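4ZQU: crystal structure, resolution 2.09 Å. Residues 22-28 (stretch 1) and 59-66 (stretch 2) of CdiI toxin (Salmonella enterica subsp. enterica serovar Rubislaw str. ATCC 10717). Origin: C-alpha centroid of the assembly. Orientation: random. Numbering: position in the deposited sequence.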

# COMPACT_ATOMS: atom_id res chain seq x y z
N ASP B 22 -13.10 4.38 -8.08
CA ASP B 22 -12.25 3.78 -9.10
C ASP B 22 -12.11 2.27 -8.91
O ASP B 22 -12.15 1.78 -7.79
CB ASP B 22 -10.85 4.40 -9.08
CG ASP B 22 -10.83 5.81 -9.61
OD1 ASP B 22 -10.84 6.75 -8.79
OD2 ASP B 22 -10.79 5.98 -10.85
N THR B 23 -11.94 1.56 -10.02
CA THR B 23 -11.64 0.14 -9.97
C THR B 23 -10.19 -0.10 -9.57
O THR B 23 -9.27 0.48 -10.16
CB THR B 23 -11.90 -0.54 -11.33
OG1 THR B 23 -13.30 -0.49 -11.63
CG2 THR B 23 -11.45 -1.98 -11.30
N TYR B 24 -9.98 -0.93 -8.55
CA TYR B 24 -8.65 -1.40 -8.20
C TYR B 24 -8.53 -2.87 -8.53
O TYR B 24 -9.52 -3.60 -8.51
CB TYR B 24 -8.35 -1.18 -6.71
CG TYR B 24 -7.76 0.17 -6.38
CD1 TYR B 24 -8.04 1.28 -7.16
CD2 TYR B 24 -6.92 0.33 -5.29
CE1 TYR B 24 -7.49 2.52 -6.86
CE2 TYR B 24 -6.37 1.55 -4.98
CZ TYR B 24 -6.66 2.65 -5.76
OH TYR B 24 -6.12 3.87 -5.45
N SER B 25 -7.31 -3.32 -8.83
CA SER B 25 -7.09 -4.71 -9.19
C SER B 25 -5.83 -5.24 -8.54
O SER B 25 -4.93 -4.48 -8.21
CB SER B 25 -7.00 -4.86 -10.71
OG SER B 25 -8.21 -4.45 -11.34
N GLY B 26 -5.77 -6.55 -8.35
CA GLY B 26 -4.58 -7.16 -7.80
C GLY B 26 -4.76 -8.59 -7.34
O GLY B 26 -5.45 -9.39 -7.97
N TYR B 27 -4.11 -8.90 -6.23
CA TYR B 27 -4.02 -10.26 -5.72
C TYR B 27 -3.98 -10.18 -4.20
O TYR B 27 -4.93 -10.55 -3.52
CB TYR B 27 -2.78 -10.95 -6.27
CG TYR B 27 -2.68 -12.43 -5.99
CD1 TYR B 27 -3.35 -13.35 -6.78
CD2 TYR B 27 -1.88 -12.91 -4.96
CE1 TYR B 27 -3.24 -14.71 -6.55
CE2 TYR B 27 -1.77 -14.26 -4.71
CZ TYR B 27 -2.45 -15.16 -5.51
OH TYR B 27 -2.35 -16.51 -5.27
N ARG B 28 -2.86 -9.69 -3.69
CA ARG B 28 -2.76 -9.32 -2.29
C ARG B 28 -2.94 -7.81 -2.18
O ARG B 28 -3.94 -7.33 -1.65
CB ARG B 28 -1.43 -9.78 -1.69
CG ARG B 28 -1.35 -11.28 -1.49
CD ARG B 28 -0.12 -11.69 -0.70
NE ARG B 28 -0.16 -13.10 -0.32
CZ ARG B 28 -0.57 -13.56 0.86
NH1 ARG B 28 -0.97 -12.71 1.80
NH2 ARG B 28 -0.57 -14.86 1.11
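Stretch 2, residues 59-66: SHSRFVLP

Stretch 2 runs alongside stretch 1 in the same general direction, the touching parts 29° apart end to end. Stretch 1 is an extended strand through G26 and then turns into loop; stretch 2 is extended from S61 to L65, with strand at V64 and L65. A single beta bridge, G26 with F63, joins the backbones.

D22 makes no contact with stretch 2. T23 points its CB toward stretch 2, and its methyl packs on the backbone there, CG2 lying 3.6 Å from both H60 O and S61 CA; a beta-branched residue is at ease in a strand, and its methyl fills this space. The CA-to-CB bond of Y24 points away from stretch 2, and its carbonyl makes the contact: S61 OG donates a hydrogen bond to Y24 O at 2.7 Å, the short serine side chain holding its hydroxyl close to its own backbone, within reach of the neighbouring stretch. S25 again points toward stretch 2, and its hydroxyl takes the place of a backbone acceptor, receiving a hydrogen bond from R62 N to S25 OG at 2.9 Å.

G26 is the centre of the pairing. G26 N donates to R62 O at 3.0 Å, and G26 O accepts from V64 N at 2.8 Å, so the one residue grips the peptide groups flanking F63, whose CA approaches G26 O at 3.3 Å in a CA-H...O contact. The backbone angles of G26, 166/-141, would jam a CB against the preceding carbonyl oxygen, which by itself calls for glycine.

Beyond the bridge the contact becomes largely apolar. Y27, chi1 t, is the residue of stretch 1 most covered by stretch 2; its broad ring serves two neighbours. L65 CD1 sits over one face, 3.9 Å from the Y27 ring centroid, a CH-pi contact suited to an apolar, branched side chain. The F63 ring lies nearly parallel but slid aside, centroids 5.0 Å apart, with Y27 CE1 and F63 CZ meeting at 3.4 Å. R28 makes no contact with stretch 2.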

# COMPACT_ATOMS: atom_id res chain seq x y z
N SER B 59 -17.00 -4.94 -10.66
CA SER B 59 -17.16 -5.91 -11.73
C SER B 59 -16.02 -5.83 -12.74
O SER B 59 -15.77 -6.79 -13.47
CB SER B 59 -18.51 -5.71 -12.43
OG SER B 59 -18.62 -4.39 -12.93
N HIS B 60 -15.34 -4.69 -12.77
CA HIS B 60 -14.22 -4.50 -13.69
C HIS B 60 -12.88 -4.80 -13.04
O HIS B 60 -11.83 -4.64 -13.65
CB HIS B 60 -14.22 -3.07 -14.23
CG HIS B 60 -15.32 -2.80 -15.19
ND1 HIS B 60 -16.63 -2.61 -14.79
CD2 HIS B 60 -15.33 -2.70 -16.54
CE1 HIS B 60 -17.39 -2.40 -15.86
NE2 HIS B 60 -16.62 -2.45 -16.93
N SER B 61 -12.92 -5.25 -11.79
CA SER B 61 -11.70 -5.56 -11.06
C SER B 61 -11.08 -6.85 -11.56
O SER B 61 -11.78 -7.80 -11.92
CB SER B 61 -11.98 -5.66 -9.56
OG SER B 61 -10.79 -5.91 -8.83
N ARG B 62 -9.75 -6.88 -11.59
CA ARG B 62 -9.02 -8.05 -12.06
C ARG B 62 -8.28 -8.76 -10.93
O ARG B 62 -7.71 -8.12 -10.05
CB ARG B 62 -8.03 -7.65 -13.16
CG ARG B 62 -8.68 -7.24 -14.46
CD ARG B 62 -7.62 -6.95 -15.51
NE ARG B 62 -6.90 -5.71 -15.22
CZ ARG B 62 -5.67 -5.45 -15.66
NH1 ARG B 62 -5.02 -6.35 -16.39
NH2 ARG B 62 -5.09 -4.30 -15.36
N PHE B 63 -8.30 -10.08 -10.98
CA PHE B 63 -7.55 -10.92 -10.06
C PHE B 63 -6.24 -11.31 -10.74
O PHE B 63 -6.19 -12.29 -11.48
CB PHE B 63 -8.37 -12.15 -9.67
CG PHE B 63 -7.77 -12.96 -8.56
CD1 PHE B 63 -7.41 -12.36 -7.37
CD2 PHE B 63 -7.58 -14.32 -8.71
CE1 PHE B 63 -6.87 -13.11 -6.35
CE2 PHE B 63 -7.04 -15.08 -7.69
CZ PHE B 63 -6.68 -14.47 -6.51
N VAL B 64 -5.20 -10.53 -10.48
CA VAL B 64 -4.04 -10.53 -11.36
C VAL B 64 -2.70 -10.42 -10.61
O VAL B 64 -2.62 -9.77 -9.57
CB VAL B 64 -4.17 -9.37 -12.39
CG1 VAL B 64 -4.48 -8.06 -11.69
CG2 VAL B 64 -2.95 -9.24 -13.29
N LEU B 65 -1.68 -11.08 -11.14
CA LEU B 65 -0.31 -10.99 -10.62
C LEU B 65 0.62 -10.39 -11.68
O LEU B 65 0.26 -10.34 -12.85
CB LEU B 65 0.18 -12.38 -10.19
CG LEU B 65 -0.28 -12.83 -8.81
CD1 LEU B 65 0.08 -14.28 -8.58
CD2 LEU B 65 0.35 -11.94 -7.75
N PRO B 66 1.81 -9.92 -11.27
CA PRO B 66 2.73 -9.33 -12.25
C PRO B 66 3.12 -10.29 -13.38
O PRO B 66 3.10 -9.91 -14.55
CB PRO B 66 3.96 -8.97 -11.42
CG PRO B 66 3.44 -8.79 -10.04
CD PRO B 66 2.32 -9.78 -9.89